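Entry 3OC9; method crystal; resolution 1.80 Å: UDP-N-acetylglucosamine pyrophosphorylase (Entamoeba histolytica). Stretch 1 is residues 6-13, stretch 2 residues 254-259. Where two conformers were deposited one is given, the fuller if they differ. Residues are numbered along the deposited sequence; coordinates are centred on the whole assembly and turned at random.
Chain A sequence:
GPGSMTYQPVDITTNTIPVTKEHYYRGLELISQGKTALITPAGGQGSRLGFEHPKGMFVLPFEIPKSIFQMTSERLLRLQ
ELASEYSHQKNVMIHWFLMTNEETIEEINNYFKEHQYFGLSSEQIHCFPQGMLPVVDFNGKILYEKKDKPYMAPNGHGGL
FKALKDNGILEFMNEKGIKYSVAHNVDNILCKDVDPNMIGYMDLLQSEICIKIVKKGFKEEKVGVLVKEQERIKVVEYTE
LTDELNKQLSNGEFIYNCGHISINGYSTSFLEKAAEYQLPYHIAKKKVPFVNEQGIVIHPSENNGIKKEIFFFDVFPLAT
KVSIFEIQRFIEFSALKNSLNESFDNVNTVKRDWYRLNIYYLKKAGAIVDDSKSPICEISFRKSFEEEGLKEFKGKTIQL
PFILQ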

# COMPACT_ATOMS: atom_id res chain seq x y z
N THR A 6 -2.96 31.25 -5.09
CA THR A 6 -3.94 30.13 -5.13
C THR A 6 -3.26 28.81 -5.56
O THR A 6 -2.02 28.71 -5.49
CB THR A 6 -5.15 30.47 -6.04
OG1 THR A 6 -4.69 31.07 -7.26
CG2 THR A 6 -6.10 31.44 -5.34
N TYR A 7 -4.04 27.81 -5.99
CA TYR A 7 -3.45 26.53 -6.41
C TYR A 7 -2.70 26.63 -7.76
O TYR A 7 -3.13 27.37 -8.67
CB TYR A 7 -4.49 25.40 -6.46
CG TYR A 7 -5.09 24.96 -5.12
CD1 TYR A 7 -4.32 24.91 -3.96
CD2 TYR A 7 -6.43 24.58 -5.04
CE1 TYR A 7 -4.87 24.49 -2.73
CE2 TYR A 7 -7.00 24.16 -3.82
CZ TYR A 7 -6.21 24.12 -2.68
OH TYR A 7 -6.75 23.71 -1.49
N GLN A 8 -1.58 25.90 -7.88
CA GLN A 8 -0.83 25.77 -9.13
C GLN A 8 -0.62 24.27 -9.48
O GLN A 8 -0.61 23.43 -8.57
CB GLN A 8 0.52 26.48 -9.03
CG GLN A 8 0.43 28.00 -8.71
CD GLN A 8 -0.08 28.83 -9.88
OE1 GLN A 8 0.32 28.62 -11.03
NE2 GLN A 8 -0.95 29.80 -9.59
N PRO A 9 -0.46 23.94 -10.78
CA PRO A 9 -0.23 22.53 -11.20
C PRO A 9 1.10 21.94 -10.69
O PRO A 9 2.04 22.68 -10.39
CB PRO A 9 -0.19 22.61 -12.74
CG PRO A 9 -0.77 23.94 -13.10
CD PRO A 9 -0.47 24.85 -11.94
N VAL A 10 1.16 20.60 -10.64
CA VAL A 10 2.35 19.84 -10.20
C VAL A 10 2.94 19.09 -11.41
O VAL A 10 2.21 18.38 -12.10
CB VAL A 10 1.94 18.81 -9.09
CG1 VAL A 10 3.13 17.90 -8.70
CG2 VAL A 10 1.38 19.53 -7.84
N ASP A 11 4.26 19.21 -11.66
CA ASP A 11 4.94 18.46 -12.75
C ASP A 11 5.32 17.02 -12.31
O ASP A 11 5.79 16.81 -11.17
CB ASP A 11 6.23 19.15 -13.21
CG ASP A 11 6.01 20.58 -13.71
OD1 ASP A 11 5.09 20.82 -14.53
OD2 ASP A 11 6.77 21.47 -13.27
N ILE A 12 5.15 16.06 -13.23
CA ILE A 12 5.56 14.65 -13.01
C ILE A 12 7.07 14.58 -13.24
O ILE A 12 7.54 14.83 -14.35
CB ILE A 12 4.78 13.67 -13.97
CG1 ILE A 12 3.26 13.75 -13.71
CG2 ILE A 12 5.34 12.20 -13.89
CD1 ILE A 12 2.36 13.02 -14.76
N THR A 13 7.84 14.29 -12.19
CA THR A 13 9.32 14.33 -12.27
C THR A 13 9.87 13.37 -13.34
O THR A 13 10.82 13.72 -14.07
CB THR A 13 9.99 14.08 -10.87
OG1 THR A 13 9.22 14.75 -9.83
CG2 THR A 13 11.41 14.61 -10.86
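Stretch 2 254-259: FIYNCG

This is a small, water-bridged contact between two largely irregular segments of one chain, whose touching residues are at least 245 apart in sequence, held by apolar packing and two ordered waters, with no clear direct hydrogen bond across it. Together the two sides bury 350 Å². Stretch 1 is extended in its backbone angles from Y7 to I12 without forming a regular strand. Stretch 2 is loop until C258, where a strand begins that continues later in the chain; I255 takes helix-like angles, and N257, at phi/psi -110/7, bends the path before that strand. The end-to-end directions, 7 to 12 and 255 to 258, lie 62° apart, so the segments cross obliquely. They come nearest at P9 and Y256, whose CA atoms are 5.9 Å apart.

Y256 gives up the most surface. Its CA-to-CB bond points sideways, but the m rotamer brings the ring end nearer, setting Y256 OH 3.3 Å from Y7 O and 3.6 Å from P9 N. Q8 O lies at the ring edge, while the Q8 side chain starts away from stretch 2. Beside the ring, P9 CG packs on I255 CG2 at 3.9 Å.

At the other end C258 points toward stretch 1, and its sulfur meets I12, which points back: I12 CG1 to C258 SG is 3.7 Å. V10 CG1 adds a looser contact, 4.4 Å from C258 SG.

Between these two apolar patches, water serves the V10 backbone. Water 1 accepts from V10 N (3.1 Å) and donates to I255 O (2.9 Å); water 2 donates to V10 O (2.9 Å) and to N257 OD1 (2.8 Å). The rule to read here is that one long side chain, Y256, reaches the backbone of stretch 1, small apolar pairs pack at 3.7 to 4.4 Å (P9 CG to I255 CG2, I12 CG1 and V10 CG1 to C258 SG), and water links the V10 backbone to I255 O and N257 OD1.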

# COMPACT_ATOMS: atom_id res chain seq x y z
N PHE A 254 -5.81 16.25 -18.47
CA PHE A 254 -6.12 17.10 -17.30
C PHE A 254 -4.91 17.90 -16.84
O PHE A 254 -3.79 17.38 -16.81
CB PHE A 254 -6.69 16.26 -16.14
CG PHE A 254 -8.08 15.74 -16.41
CD1 PHE A 254 -9.20 16.50 -16.06
CD2 PHE A 254 -8.28 14.51 -17.05
CE1 PHE A 254 -10.51 16.06 -16.34
CE2 PHE A 254 -9.56 14.06 -17.33
CZ PHE A 254 -10.68 14.83 -16.97
N ILE A 255 -5.13 19.19 -16.54
CA ILE A 255 -4.12 20.10 -15.96
C ILE A 255 -3.60 19.55 -14.62
O ILE A 255 -2.38 19.53 -14.36
CB ILE A 255 -4.75 21.50 -15.72
CG1 ILE A 255 -5.14 22.14 -17.05
CG2 ILE A 255 -3.79 22.43 -14.95
CD1 ILE A 255 -3.98 22.66 -17.81
N TYR A 256 -4.54 19.14 -13.78
CA TYR A 256 -4.27 18.47 -12.49
C TYR A 256 -4.48 16.95 -12.65
O TYR A 256 -5.56 16.40 -12.36
CB TYR A 256 -5.16 19.05 -11.38
CG TYR A 256 -4.85 20.52 -11.08
CD1 TYR A 256 -3.93 20.86 -10.07
CD2 TYR A 256 -5.47 21.55 -11.79
CE1 TYR A 256 -3.63 22.22 -9.80
CE2 TYR A 256 -5.17 22.91 -11.52
CZ TYR A 256 -4.26 23.23 -10.52
OH TYR A 256 -3.97 24.56 -10.26
N ASN A 257 -3.43 16.27 -13.12
CA ASN A 257 -3.50 14.86 -13.54
C ASN A 257 -2.78 13.85 -12.63
O ASN A 257 -2.69 12.66 -12.97
CB ASN A 257 -3.02 14.70 -15.01
CG ASN A 257 -1.53 15.01 -15.20
OD1 ASN A 257 -0.85 15.55 -14.32
ND2 ASN A 257 -1.01 14.63 -16.38
N CYS A 258 -2.27 14.31 -11.48
CA CYS A 258 -1.48 13.42 -10.59
C CYS A 258 -2.37 12.68 -9.57
O CYS A 258 -2.62 13.18 -8.46
CB CYS A 258 -0.37 14.25 -9.88
SG CYS A 258 0.97 14.86 -10.98
N GLY A 259 -2.86 11.49 -9.94
CA GLY A 259 -3.71 10.67 -9.04
C GLY A 259 -2.93 9.98 -7.92
O GLY A 259 -2.11 9.10 -8.19
O HOH W 1 -0.70 18.65 -12.12
O HOH W 2 1.42 17.15 -14.59